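Local coordinates for protein restriction endonuclease S subunits (Thermoanaerobacter tengcongensis, PDB 3OKG) that probably acts as the specificity subunit of a type I restriction-modification methyltransferase, binding DNA through two target recognition domains and assembling with M subunits, at residues K203-L208 against Q379-A384; V289-R294 against Y329-L334. One frame throughout, in Å; residues are numbered along the deposited sequence.

Contact 1 of 2, residues K203-L208 against Q379-A384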
ATOM      1  N   LYS A 203       2.428   3.810  14.581  1.00 30.44           N
ATOM      2  CA  LYS A 203       2.975   4.940  15.332  1.00 36.59           C
ATOM      3  C   LYS A 203       3.482   4.574  16.748  1.00 36.42           C
ATOM      4  O   LYS A 203       4.575   4.981  17.165  1.00 28.93           O
ATOM      5  CB  LYS A 203       1.953   6.073  15.407  1.00 34.29           C
ATOM      6  CG  LYS A 203       2.451   7.296  16.146  1.00 56.43           C
ATOM      7  CD  LYS A 203       1.423   8.419  16.142  1.00 63.32           C
ATOM      8  CE  LYS A 203       0.350   8.200  17.201  1.00 76.13           C
ATOM      9  NZ  LYS A 203      -0.507   7.007  16.920  1.00 71.95           N
ATOM     10  N   ASP A 204       2.695   3.810  17.494  1.00 26.42           N
ATOM     11  CA  ASP A 204       3.059   3.462  18.864  1.00 28.64           C
ATOM     12  C   ASP A 204       4.202   2.458  18.901  1.00 32.21           C
ATOM     13  O   ASP A 204       5.015   2.453  19.833  1.00 32.46           O
ATOM     14  CB  ASP A 204       1.854   2.900  19.623  1.00 25.49           C
ATOM     15  CG  ASP A 204       0.735   3.918  19.755  1.00 46.11           C
ATOM     16  OD1 ASP A 204       1.031   5.130  19.697  1.00 51.27           O
ATOM     17  OD2 ASP A 204      -0.430   3.509  19.913  1.00 53.62           O
ATOM     18  N   THR A 205       4.260   1.593  17.902  1.00 23.50           N
ATOM     19  CA  THR A 205       5.302   0.581  17.885  1.00 26.31           C
ATOM     20  C   THR A 205       6.654   1.221  17.514  1.00 36.81           C
ATOM     21  O   THR A 205       7.688   0.886  18.097  1.00 25.75           O
ATOM     22  CB  THR A 205       4.931  -0.603  16.964  1.00 27.37           C
ATOM     23  OG1 THR A 205       3.675  -1.143  17.390  1.00 23.75           O
ATOM     24  CG2 THR A 205       5.966  -1.707  17.055  1.00 24.60           C
ATOM     25  N   GLU A 206       6.636   2.162  16.575  1.00 27.59           N
ATOM     26  CA  GLU A 206       7.851   2.893  16.218  1.00 29.51           C
ATOM     27  C   GLU A 206       8.396   3.631  17.437  1.00 44.37           C
ATOM     28  O   GLU A 206       9.600   3.628  17.691  1.00 36.51           O
ATOM     29  CB  GLU A 206       7.578   3.858  15.071  1.00 35.14           C
ATOM     30  CG  GLU A 206       7.490   3.154  13.725  1.00 41.22           C
ATOM     31  CD  GLU A 206       7.081   4.088  12.603  1.00 75.16           C
ATOM     32  OE1 GLU A 206       6.985   5.312  12.847  1.00 81.50           O
ATOM     33  OE2 GLU A 206       6.855   3.597  11.477  1.00 61.71           O
ATOM     34  N   LEU A 207       7.496   4.249  18.193  1.00 39.14           N
ATOM     35  CA  LEU A 207       7.863   4.988  19.391  1.00 40.22           C
ATOM     36  C   LEU A 207       8.488   4.053  20.431  1.00 44.90           C
ATOM     37  O   LEU A 207       9.490   4.380  21.085  1.00 32.29           O
ATOM     38  CB  LEU A 207       6.625   5.685  19.960  1.00 36.88           C
ATOM     39  CG  LEU A 207       6.815   7.090  20.522  1.00 62.26           C
ATOM     40  CD1 LEU A 207       5.463   7.789  20.669  1.00 56.26           C
ATOM     41  CD2 LEU A 207       7.549   7.021  21.843  1.00 49.93           C
ATOM     42  N   LEU A 208       7.889   2.883  20.579  1.00 31.37           N
ATOM     43  CA  LEU A 208       8.443   1.839  21.430  1.00 37.87           C
ATOM     44  C   LEU A 208       9.899   1.489  21.073  1.00 30.06           C
ATOM     45  O   LEU A 208      10.748   1.343  21.961  1.00 31.71           O
ATOM     46  CB  LEU A 208       7.579   0.581  21.338  1.00 32.17           C
ATOM     47  CG  LEU A 208       8.070  -0.612  22.157  1.00 36.35           C
ATOM     48  CD1 LEU A 208       8.456  -0.190  23.580  1.00 35.27           C
ATOM     49  CD2 LEU A 208       7.030  -1.713  22.181  1.00 31.49           C
ATOM     50  N   GLN A 379      11.503  -4.892  16.410  1.00 24.80           N
ATOM     51  CA  GLN A 379      11.922  -4.591  15.039  1.00 32.00           C
ATOM     52  C   GLN A 379      11.087  -5.387  14.041  1.00 31.31           C
ATOM     53  O   GLN A 379      10.693  -4.874  12.995  1.00 31.80           O
ATOM     54  CB  GLN A 379      13.418  -4.883  14.861  1.00 31.92           C
ATOM     55  CG  GLN A 379      13.925  -4.930  13.430  1.00 41.84           C
ATOM     56  CD  GLN A 379      15.342  -5.516  13.355  1.00 52.37           C
ATOM     57  OE1 GLN A 379      15.532  -6.736  13.287  1.00 43.13           O
ATOM     58  NE2 GLN A 379      16.339  -4.644  13.388  1.00 40.11           N
ATOM     59  N   GLN A 380      10.799  -6.637  14.370  1.00 26.90           N
ATOM     60  CA  GLN A 380       9.986  -7.450  13.470  1.00 31.11           C
ATOM     61  C   GLN A 380       8.564  -6.927  13.407  1.00 32.52           C
ATOM     62  O   GLN A 380       7.895  -7.044  12.377  1.00 29.52           O
ATOM     63  CB  GLN A 380       9.978  -8.912  13.913  1.00 37.17           C
ATOM     64  CG  GLN A 380      11.312  -9.598  13.737  1.00 46.04           C
ATOM     65  CD  GLN A 380      11.438 -10.822  14.617  1.00 70.41           C
ATOM     66  OE1 GLN A 380      10.466 -11.246  15.248  1.00 56.42           O
ATOM     67  NE2 GLN A 380      12.644 -11.394  14.673  1.00 69.70           N
ATOM     68  N   GLN A 381       8.098  -6.349  14.508  1.00 28.13           N
ATOM     69  CA  GLN A 381       6.712  -5.884  14.569  1.00 26.75           C
ATOM     70  C   GLN A 381       6.572  -4.600  13.769  1.00 25.79           C
ATOM     71  O   GLN A 381       5.636  -4.453  13.000  1.00 26.86           O
ATOM     72  CB  GLN A 381       6.241  -5.717  16.029  1.00 21.59           C
ATOM     73  CG  GLN A 381       6.159  -7.046  16.777  1.00 21.63           C
ATOM     74  CD  GLN A 381       6.042  -6.838  18.273  1.00 28.19           C
ATOM     75  OE1 GLN A 381       6.383  -5.770  18.777  1.00 27.25           O
ATOM     76  NE2 GLN A 381       5.563  -7.851  18.989  1.00 34.75           N
ATOM     77  N   VAL A 382       7.529  -3.686  13.927  1.00 23.87           N
ATOM     78  CA  VAL A 382       7.570  -2.453  13.147  1.00 23.90           C
ATOM     79  C   VAL A 382       7.570  -2.751  11.646  1.00 30.15           C
ATOM     80  O   VAL A 382       6.848  -2.123  10.869  1.00 29.82           O
ATOM     81  CB  VAL A 382       8.875  -1.663  13.447  1.00 30.96           C
ATOM     82  CG1 VAL A 382       9.071  -0.535  12.428  1.00 35.86           C
ATOM     83  CG2 VAL A 382       8.836  -1.113  14.838  1.00 26.96           C
ATOM     84  N   ALA A 383       8.414  -3.693  11.247  1.00 30.42           N
ATOM     85  CA  ALA A 383       8.523  -4.084   9.843  1.00 49.41           C
ATOM     86  C   ALA A 383       7.204  -4.642   9.322  1.00 34.54           C
ATOM     87  O   ALA A 383       6.748  -4.249   8.259  1.00 39.11           O
ATOM     88  CB  ALA A 383       9.634  -5.104   9.652  1.00 42.02           C
ATOM     89  N   ALA A 384       6.605  -5.555  10.080  1.00 33.87           N
ATOM     90  CA  ALA A 384       5.323  -6.142   9.703  1.00 29.79           C
ATOM     91  C   ALA A 384       4.235  -5.074   9.561  1.00 40.41           C
ATOM     92  O   ALA A 384       3.453  -5.083   8.606  1.00 37.60           O
ATOM     93  CB  ALA A 384       4.897  -7.207  10.697  1.00 29.48           C
TER
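T205 makes the first touch across this helix pair, laying its methyl group against V382 of the other helix. CG2 stands anti to the backbone N of T205, which sends the methyl across the gap: it comes to 3.7 Å from V382 CG2 and lies 4.1 Å from Q381 CB. The two beta-branched side chains slide past each other in opposite directions rather than meeting head-on, so V382 CG2 also comes within 4.0 Å of the T205 backbone O. The hydroxyl takes the other course, its OG1 bonding to A201 O one turn back in the same helix. Threonine therefore suits this partly exposed place, with a methyl for the neighbour and a polar arm paid for at home. One residue on, E206 lends only the aliphatic part of its side chain. Its CG sits 4.2 Å from V382 CG1, and V382 is thus touched through both of its methyls, while the extended glutamate chain (chi2 174°) carries the carboxylate beyond CG at the exposed margin of the interface. L208 directs its CB toward the partner but finds its contacts just before 379-384, on Y374 and I378. Small, branched side chains let the backbones come near: T205 CA and V382 CA are 6.1 Å apart, and the segment axes approach to 9.3 Å. The segments 203-208 and 379-384, on helices 174-216 and 365-388, run roughly antiparallel, their axes at 149°, as in the coiled coil that joins the two recognition domains of S subunits, and T205 continues the seam by touching L385 further along helix 365-388.

Contact 2 of 2, residues V289-R294 against Y329-L334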
ATOM      1  N   VAL A 289      30.145  -6.652  10.172  1.00 28.82           N
ATOM      2  CA  VAL A 289      29.245  -5.577   9.832  1.00 30.92           C
ATOM      3  C   VAL A 289      29.935  -4.692   8.827  1.00 29.96           C
ATOM      4  O   VAL A 289      31.127  -4.409   8.965  1.00 31.58           O
ATOM      5  CB  VAL A 289      28.879  -4.773  11.118  1.00 28.14           C
ATOM      6  CG1 VAL A 289      28.078  -3.522  10.769  1.00 25.74           C
ATOM      7  CG2 VAL A 289      28.089  -5.673  12.092  1.00 22.71           C
ATOM      8  N   LEU A 290      29.212  -4.273   7.794  1.00 31.96           N
ATOM      9  CA  LEU A 290      29.774  -3.374   6.793  1.00 28.87           C
ATOM     10  C   LEU A 290      29.192  -2.002   7.040  1.00 30.09           C
ATOM     11  O   LEU A 290      28.013  -1.874   7.370  1.00 35.00           O
ATOM     12  CB  LEU A 290      29.436  -3.844   5.358  1.00 31.92           C
ATOM     13  CG  LEU A 290      29.799  -5.287   4.988  1.00 33.41           C
ATOM     14  CD1 LEU A 290      29.200  -5.677   3.647  1.00 37.77           C
ATOM     15  CD2 LEU A 290      31.314  -5.497   4.969  1.00 40.21           C
ATOM     16  N   ILE A 291      29.999  -0.968   6.879  1.00 30.12           N
ATOM     17  CA  ILE A 291      29.507   0.383   7.123  1.00 30.78           C
ATOM     18  C   ILE A 291      30.031   1.324   6.048  1.00 38.72           C
ATOM     19  O   ILE A 291      31.157   1.171   5.594  1.00 35.61           O
ATOM     20  CB  ILE A 291      29.899   0.873   8.527  1.00 30.59           C
ATOM     21  CG1 ILE A 291      29.241   2.215   8.841  1.00 32.92           C
ATOM     22  CG2 ILE A 291      31.416   0.938   8.674  1.00 33.84           C
ATOM     23  CD1 ILE A 291      29.162   2.508  10.326  1.00 34.60           C
ATOM     24  N   SER A 292      29.200   2.274   5.625  1.00 41.02           N
ATOM     25  CA  SER A 292      29.582   3.204   4.573  1.00 33.74           C
ATOM     26  C   SER A 292      30.432   4.303   5.170  1.00 44.57           C
ATOM     27  O   SER A 292      30.041   4.923   6.143  1.00 40.75           O
ATOM     28  CB  SER A 292      28.348   3.814   3.912  1.00 56.93           C
ATOM     29  OG  SER A 292      28.715   4.853   3.021  1.00 62.37           O
ATOM     30  N   VAL A 293      31.602   4.543   4.589  1.00 45.72           N
ATOM     31  CA  VAL A 293      32.502   5.561   5.133  1.00 48.22           C
ATOM     32  C   VAL A 293      32.664   6.721   4.156  1.00 62.27           C
ATOM     33  O   VAL A 293      33.510   7.594   4.356  1.00 64.97           O
ATOM     34  CB  VAL A 293      33.882   4.963   5.480  1.00 51.68           C
ATOM     35  CG1 VAL A 293      33.763   4.026   6.672  1.00 43.58           C
ATOM     36  CG2 VAL A 293      34.467   4.214   4.269  1.00 36.53           C
ATOM     37  N   ARG A 294      31.829   6.738   3.120  1.00 61.71           N
ATOM     38  CA  ARG A 294      31.982   7.688   2.021  1.00 69.51           C
ATOM     39  C   ARG A 294      31.043   8.884   1.822  1.00 81.65           C
ATOM     40  O   ARG A 294      31.353  10.001   2.235  1.00103.09           O
ATOM     41  CB  ARG A 294      32.006   6.942   0.682  1.00 75.61           C
ATOM     42  CG  ARG A 294      33.396   6.786   0.085  1.00 76.78           C
ATOM     43  CD  ARG A 294      34.456   7.389   0.989  1.00 81.75           C
ATOM     44  NE  ARG A 294      35.648   7.788   0.244  1.00 92.27           N
ATOM     45  CZ  ARG A 294      35.720   7.831  -1.081  1.00 87.98           C
ATOM     46  NH1 ARG A 294      34.668   7.498  -1.817  1.00 97.70           N
ATOM     47  NH2 ARG A 294      36.845   8.206  -1.675  1.00 89.62           N
ATOM     48  N   TYR A 329      22.608  -2.943  16.117  1.00 21.16           N
ATOM     49  CA  TYR A 329      21.592  -2.054  16.680  1.00 24.86           C
ATOM     50  C   TYR A 329      22.175  -0.706  17.077  1.00 33.53           C
ATOM     51  O   TYR A 329      21.549   0.338  16.891  1.00 21.76           O
ATOM     52  CB  TYR A 329      20.935  -2.677  17.897  1.00 24.86           C
ATOM     53  CG  TYR A 329      19.741  -3.527  17.544  1.00 33.13           C
ATOM     54  CD1 TYR A 329      19.741  -4.892  17.806  1.00 21.35           C
ATOM     55  CD2 TYR A 329      18.623  -2.965  16.928  1.00 24.19           C
ATOM     56  CE1 TYR A 329      18.648  -5.688  17.480  1.00 23.30           C
ATOM     57  CE2 TYR A 329      17.524  -3.753  16.586  1.00 24.32           C
ATOM     58  CZ  TYR A 329      17.554  -5.106  16.859  1.00 33.30           C
ATOM     59  OH  TYR A 329      16.477  -5.887  16.531  1.00 30.81           O
ATOM     60  N   TYR A 330      23.379  -0.731  17.643  1.00 23.22           N
ATOM     61  CA  TYR A 330      24.004   0.515  18.114  1.00 22.39           C
ATOM     62  C   TYR A 330      24.311   1.428  16.937  1.00 23.81           C
ATOM     63  O   TYR A 330      23.977   2.607  16.961  1.00 25.78           O
ATOM     64  CB  TYR A 330      25.290   0.201  18.868  1.00 23.77           C
ATOM     65  CG  TYR A 330      25.875   1.395  19.604  1.00 23.18           C
ATOM     66  CD1 TYR A 330      25.136   2.077  20.549  1.00 26.94           C
ATOM     67  CD2 TYR A 330      27.185   1.814  19.356  1.00 26.28           C
ATOM     68  CE1 TYR A 330      25.673   3.166  21.233  1.00 25.96           C
ATOM     69  CE2 TYR A 330      27.727   2.894  20.030  1.00 24.36           C
ATOM     70  CZ  TYR A 330      26.981   3.557  20.963  1.00 25.50           C
ATOM     71  OH  TYR A 330      27.502   4.628  21.646  1.00 28.20           O
ATOM     72  N   LEU A 331      24.921   0.869  15.896  1.00 26.41           N
ATOM     73  CA  LEU A 331      25.264   1.636  14.702  1.00 26.34           C
ATOM     74  C   LEU A 331      24.031   2.214  14.018  1.00 30.12           C
ATOM     75  O   LEU A 331      24.066   3.330  13.503  1.00 31.46           O
ATOM     76  CB  LEU A 331      26.039   0.777  13.698  1.00 28.76           C
ATOM     77  CG  LEU A 331      27.433   0.292  14.106  1.00 34.36           C
ATOM     78  CD1 LEU A 331      27.958  -0.670  13.048  1.00 34.17           C
ATOM     79  CD2 LEU A 331      28.425   1.438  14.344  1.00 34.49           C
ATOM     80  N   HIS A 332      22.945   1.456  14.024  1.00 36.50           N
ATOM     81  CA  HIS A 332      21.693   1.920  13.438  1.00 32.94           C
ATOM     82  C   HIS A 332      21.160   3.088  14.250  1.00 45.23           C
ATOM     83  O   HIS A 332      20.854   4.133  13.687  1.00 42.19           O
ATOM     84  CB  HIS A 332      20.664   0.787  13.350  1.00 51.61           C
ATOM     85  CG  HIS A 332      19.479   1.111  12.490  1.00 67.61           C
ATOM     86  ND1 HIS A 332      18.192   1.174  12.984  1.00 80.48           N
ATOM     87  CD2 HIS A 332      19.388   1.401  11.168  1.00 70.31           C
ATOM     88  CE1 HIS A 332      17.360   1.481  12.004  1.00 66.46           C
ATOM     89  NE2 HIS A 332      18.060   1.624  10.892  1.00 82.52           N
ATOM     90  N   TYR A 333      21.073   2.911  15.569  1.00 30.18           N
ATOM     91  CA  TYR A 333      20.680   3.979  16.481  1.00 39.07           C
ATOM     92  C   TYR A 333      21.532   5.242  16.322  1.00 38.09           C
ATOM     93  O   TYR A 333      21.031   6.347  16.474  1.00 37.06           O
ATOM     94  CB  TYR A 333      20.727   3.475  17.926  1.00 38.31           C
ATOM     95  CG  TYR A 333      20.589   4.535  18.993  1.00 35.66           C
ATOM     96  CD1 TYR A 333      19.406   5.253  19.150  1.00 45.88           C
ATOM     97  CD2 TYR A 333      21.634   4.791  19.872  1.00 45.47           C
ATOM     98  CE1 TYR A 333      19.280   6.215  20.147  1.00 38.83           C
ATOM     99  CE2 TYR A 333      21.523   5.744  20.861  1.00 51.98           C
ATOM    100  CZ  TYR A 333      20.354   6.456  21.000  1.00 48.78           C
ATOM    101  OH  TYR A 333      20.276   7.407  22.003  1.00 45.28           O
ATOM    102  N   LEU A 334      22.817   5.071  16.018  1.00 32.13           N
ATOM    103  CA  LEU A 334      23.732   6.196  15.851  1.00 34.19           C
ATOM    104  C   LEU A 334      23.720   6.785  14.442  1.00 44.63           C
ATOM    105  O   LEU A 334      24.512   7.676  14.145  1.00 42.12           O
ATOM    106  CB  LEU A 334      25.172   5.769  16.144  1.00 36.61           C
ATOM    107  CG  LEU A 334      25.631   5.413  17.560  1.00 41.50           C
ATOM    108  CD1 LEU A 334      27.163   5.299  17.576  1.00 34.27           C
ATOM    109  CD2 LEU A 334      25.137   6.436  18.574  1.00 48.08           C
TER
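L331 reaches from its helix toward the strand and meets V289 tip to tip, L331 CD1 lying 3.7 Å from V289 CG1. Its other methyl serves the next inward-facing residue, L331 CD2 standing 4.2 Å from I291 CD1, so a single forked leucine spans two positions of the strand. V289 and I291 are two residues apart and share the face turned to the helix, whereas L290 between them points away and packs on F266 and P271. I291 is the residue whose CA lies nearest the CA of L331, at 8.8 Å. With CG1 anti to the backbone N (chi1 -173°), its extended chain carries CD1 out toward the helix. Behind these methyls comes the sheet. Strand 289-292 is an inner strand, its backbone bonded to L316 through V289 and to A314 through I291 on one flank, and to N301 through L290 on the other. The side chain of L316 also touches L331. On the helix side, Y333 N bonds to Y329 O at 2.9 Å, and L334 CG lies 4.0 Å above the centre of the Y330 ring. That ring meets F217 edge-to-face and its OH bonds to F359 O, while Y329 OH bonds to D376 OD1. These tyrosines tie other faces of the helix to its surroundings, while L331 faces the sheet. Every touching residue is buried and aliphatic, so what holds across this seam is dispersion and the exclusion of water, with shape rather than polar pairing deciding the fit.

In the fold
The two contacts differ in depth and chemistry. Contact 1 is a surface seam between two long helices, where T205 and E206 offer carbon to the partner, the T205 hydroxyl bonding within its own helix and E206 lying at the exposed margin; contact 2 is core, a helix laid on a sheet through aliphatic side chains alone. They share no segment, yet helix 365-388, half of contact 1, also packs against the helix of contact 2: Y329 packs on L375 and Q379, with Q379 NE2 3.4 Å from Y329 OH. With centres about 20 Å apart, contact 2 lies in the interior of the second recognition domain, while contact 1 belongs to the helical connector beside it.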